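Local coordinates for hypothetical signal peptide protein (PDB 3PJY) that is of unknown function but belongs to the DUF192 family and may act as a transcription regulator, at residues B[18-23]-B[114-119]. Numbering follows the deposited sequence.
Sequences RTHDLT and KRLGVS
Leu116, beside Gly117, sets a methyl on the imidazole of His20, a CH-pi contact that joins the short helix 112-116 and its C-terminal turn to strand 19-27 of the mixed beta-sheet. Leu116 CD2 stands over the middle of the His20 ring, 3.3 Å from its centroid and only 3° off the normal, while Leu116 CD1 lies by the CG-CD2 bond, 3.8 Å from His20 CD2. His20 CG stands anti to the backbone N (chi1 -165°), on a side chain that leaves the strand toward the helix. The Arg115 chain is bent at chi3; its NH1 lies 3.9 Å from His20 NE2, with the guanidinium turned 77° from the imidazole. That approach is no bond in itself: both groups hold the carboxylate of Asp46, His20 NE2 by a hydrogen bond and Arg115 NH2 by a salt bridge. Leu116 CD2 also sits 3.6 Å above the Arg115 guanidinium plane, toward its rim, and thus touches both flat groups. An alanine at His20 would probably leave Leu116 CD2 without its aromatic face and Asp46 with one donor fewer. Just beyond Leu116, the helix ends in a Schellman motif at Gly117. Deeper in, Leu22 CD2 meets Leu116 CD1 at 4.4 Å.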
ATOM      1  N   ARG B  18      -5.197  -7.972   7.720  1.00 20.69           N
ATOM      2  CA  ARG B  18      -5.422  -6.748   6.940  1.00 20.79           C
ATOM      3  C   ARG B  18      -4.115  -6.026   6.663  1.00 19.61           C
ATOM      4  O   ARG B  18      -3.284  -5.924   7.541  1.00 20.50           O
ATOM      5  CB  ARG B  18      -6.373  -5.874   7.750  1.00 25.29           C
ATOM      6  CG  ARG B  18      -6.989  -4.756   7.039  1.00 33.43           C
ATOM      7  CD  ARG B  18      -7.905  -3.971   8.003  1.00 30.59           C
ATOM      8  NE  ARG B  18      -9.131  -4.692   8.314  1.00 29.46           N
ATOM      9  CZ  ARG B  18     -10.226  -4.724   7.543  1.00 29.75           C
ATOM     10  NH1 ARG B  18     -10.256  -4.053   6.385  1.00 32.84           N
ATOM     11  NH2 ARG B  18     -11.299  -5.389   7.951  1.00 33.72           N
ATOM     12  N   THR B  19      -3.939  -5.564   5.420  1.00 18.07           N
ATOM     13  CA  THR B  19      -2.725  -4.885   5.010  1.00 19.30           C
ATOM     14  C   THR B  19      -3.112  -3.491   4.580  1.00 20.34           C
ATOM     15  O   THR B  19      -4.168  -3.277   3.992  1.00 22.65           O
ATOM     16  CB  THR B  19      -1.999  -5.670   3.870  1.00 23.97           C
ATOM     17  OG1 THR B  19      -0.707  -5.067   3.614  1.00 30.44           O
ATOM     18  CG2 THR B  19      -2.809  -5.726   2.646  1.00 26.36           C
ATOM     19  N   HIS B  20      -2.249  -2.536   4.908  1.00 17.84           N
ATOM     20  CA  HIS B  20      -2.453  -1.150   4.502  1.00 17.44           C
ATOM     21  C   HIS B  20      -1.135  -0.472   4.169  1.00 17.25           C
ATOM     22  O   HIS B  20      -0.234  -0.454   4.973  1.00 18.13           O
ATOM     23  CB  HIS B  20      -3.153  -0.351   5.566  1.00 18.87           C
ATOM     24  CG  HIS B  20      -3.687   0.957   5.062  1.00 22.49           C
ATOM     25  ND1 HIS B  20      -4.975   1.105   4.596  1.00 24.02           N
ATOM     26  CD2 HIS B  20      -3.100   2.182   4.969  1.00 24.43           C
ATOM     27  CE1 HIS B  20      -5.144   2.367   4.217  1.00 28.03           C
ATOM     28  NE2 HIS B  20      -4.025   3.037   4.455  1.00 25.33           N
ATOM     29  N   ASP B  21      -1.060   0.103   2.986  1.00 17.04           N
ATOM     30  CA  ASP B  21       0.137   0.751   2.531  1.00 16.15           C
ATOM     31  C   ASP B  21       0.235   2.209   2.940  1.00 16.57           C
ATOM     32  O   ASP B  21      -0.784   2.945   2.992  1.00 18.22           O
ATOM     33  CB  ASP B  21       0.242   0.689   0.997  1.00 18.31           C
ATOM     34  CG  ASP B  21       0.317  -0.721   0.470  1.00 25.61           C
ATOM     35  OD1 ASP B  21       1.003  -1.593   1.042  1.00 25.25           O
ATOM     36  OD2 ASP B  21      -0.282  -0.973  -0.573  1.00 28.28           O
ATOM     37  N   LEU B  22       1.470   2.609   3.205  1.00 16.16           N
ATOM     38  CA  LEU B  22       1.839   3.964   3.529  1.00 15.63           C
ATOM     39  C   LEU B  22       3.045   4.376   2.718  1.00 15.57           C
ATOM     40  O   LEU B  22       3.869   3.532   2.296  1.00 15.69           O
ATOM     41  CB  LEU B  22       2.184   4.140   5.031  1.00 14.51           C
ATOM     42  CG  LEU B  22       1.178   3.641   6.053  1.00 15.14           C
ATOM     43  CD1 LEU B  22       1.836   3.485   7.456  1.00 17.85           C
ATOM     44  CD2 LEU B  22      -0.026   4.581   6.098  1.00 16.83           C
ATOM     45  N   THR B  23       3.206   5.683   2.548  1.00 16.23           N
ATOM     46  CA  THR B  23       4.434   6.244   1.975  1.00 15.97           C
ATOM     47  C   THR B  23       5.096   7.004   3.105  1.00 15.88           C
ATOM     48  O   THR B  23       4.466   7.835   3.752  1.00 16.19           O
ATOM     49  CB  THR B  23       4.132   7.225   0.881  1.00 17.14           C
ATOM     50  OG1 THR B  23       3.503   6.534  -0.198  1.00 22.24           O
ATOM     51  CG2 THR B  23       5.437   7.815   0.366  1.00 20.11           C
ATOM     52  N   LYS B 114      -6.149   4.153  14.927  1.00 19.20           N
ATOM     53  CA  LYS B 114      -7.580   3.763  14.959  1.00 22.48           C
ATOM     54  C   LYS B 114      -8.196   3.535  13.596  1.00 21.40           C
ATOM     55  O   LYS B 114      -8.925   2.543  13.383  1.00 21.42           O
ATOM     56  CB  LYS B 114      -8.365   4.782  15.740  1.00 27.22           C
ATOM     57  CG  LYS B 114      -8.121   4.667  17.219  1.00 36.49           C
ATOM     58  CD  LYS B 114      -8.738   3.392  17.883  1.00 51.32           C
ATOM     59  CE  LYS B 114      -8.085   3.077  19.275  1.00 49.19           C
ATOM     60  NZ  LYS B 114      -6.624   2.601  19.219  1.00 39.42           N
ATOM     61  N   ARG B 115      -7.949   4.450  12.674  1.00 21.01           N
ATOM     62  CA  ARG B 115      -8.489   4.334  11.332  1.00 19.64           C
ATOM     63  C   ARG B 115      -8.106   3.023  10.679  1.00 19.19           C
ATOM     64  O   ARG B 115      -8.950   2.422   9.980  1.00 20.47           O
ATOM     65  CB  ARG B 115      -8.034   5.491  10.431  1.00 20.55           C
ATOM     66  CG  ARG B 115      -8.457   5.359   8.935  1.00 19.74           C
ATOM     67  CD  ARG B 115      -8.114   6.673   8.208  1.00 21.83           C
ATOM     68  NE  ARG B 115      -6.668   6.919   7.974  1.00 20.23           N
ATOM     69  CZ  ARG B 115      -5.978   6.458   6.936  1.00 20.57           C
ATOM     70  NH1 ARG B 115      -6.522   5.642   6.033  1.00 24.20           N
ATOM     71  NH2 ARG B 115      -4.724   6.851   6.771  1.00 21.49           N
ATOM     72  N   LEU B 116      -6.902   2.528  10.965  1.00 19.03           N
ATOM     73  CA  LEU B 116      -6.350   1.332  10.296  1.00 20.35           C
ATOM     74  C   LEU B 116      -6.545   0.041  11.100  1.00 19.17           C
ATOM     75  O   LEU B 116      -6.205  -1.029  10.602  1.00 22.66           O
ATOM     76  CB  LEU B 116      -4.895   1.565   9.931  1.00 18.34           C
ATOM     77  CG  LEU B 116      -4.594   2.730   8.973  1.00 19.97           C
ATOM     78  CD1 LEU B 116      -3.060   2.758   8.697  1.00 21.45           C
ATOM     79  CD2 LEU B 116      -5.414   2.608   7.689  1.00 23.29           C
ATOM     80  N   GLY B 117      -7.080   0.157  12.308  1.00 19.44           N
ATOM     81  CA  GLY B 117      -7.303  -1.009  13.176  1.00 22.06           C
ATOM     82  C   GLY B 117      -6.012  -1.697  13.585  1.00 19.57           C
ATOM     83  O   GLY B 117      -5.924  -2.934  13.607  1.00 20.23           O
ATOM     84  N   VAL B 118      -5.003  -0.885  13.865  1.00 17.97           N
ATOM     85  CA  VAL B 118      -3.685  -1.353  14.282  1.00 18.08           C
ATOM     86  C   VAL B 118      -3.563  -1.443  15.786  1.00 20.37           C
ATOM     87  O   VAL B 118      -4.146  -0.654  16.508  1.00 21.41           O
ATOM     88  CB  VAL B 118      -2.625  -0.413  13.665  1.00 15.87           C
ATOM     89  CG1 VAL B 118      -1.195  -0.720  14.220  1.00 18.66           C
ATOM     90  CG2 VAL B 118      -2.637  -0.569  12.180  1.00 17.39           C
ATOM     91  N   SER B 119      -2.845  -2.474  16.261  1.00 20.06           N
ATOM     92  CA  SER B 119      -2.640  -2.747  17.677  1.00 19.94           C
ATOM     93  C   SER B 119      -1.183  -3.108  17.910  1.00 18.97           C
ATOM     94  O   SER B 119      -0.517  -3.562  17.027  1.00 18.36           O
ATOM     95  CB  SER B 119      -3.449  -3.981  18.138  1.00 23.20           C
ATOM     96  OG  SER B 119      -4.806  -3.974  17.709  1.00 27.39           O
TER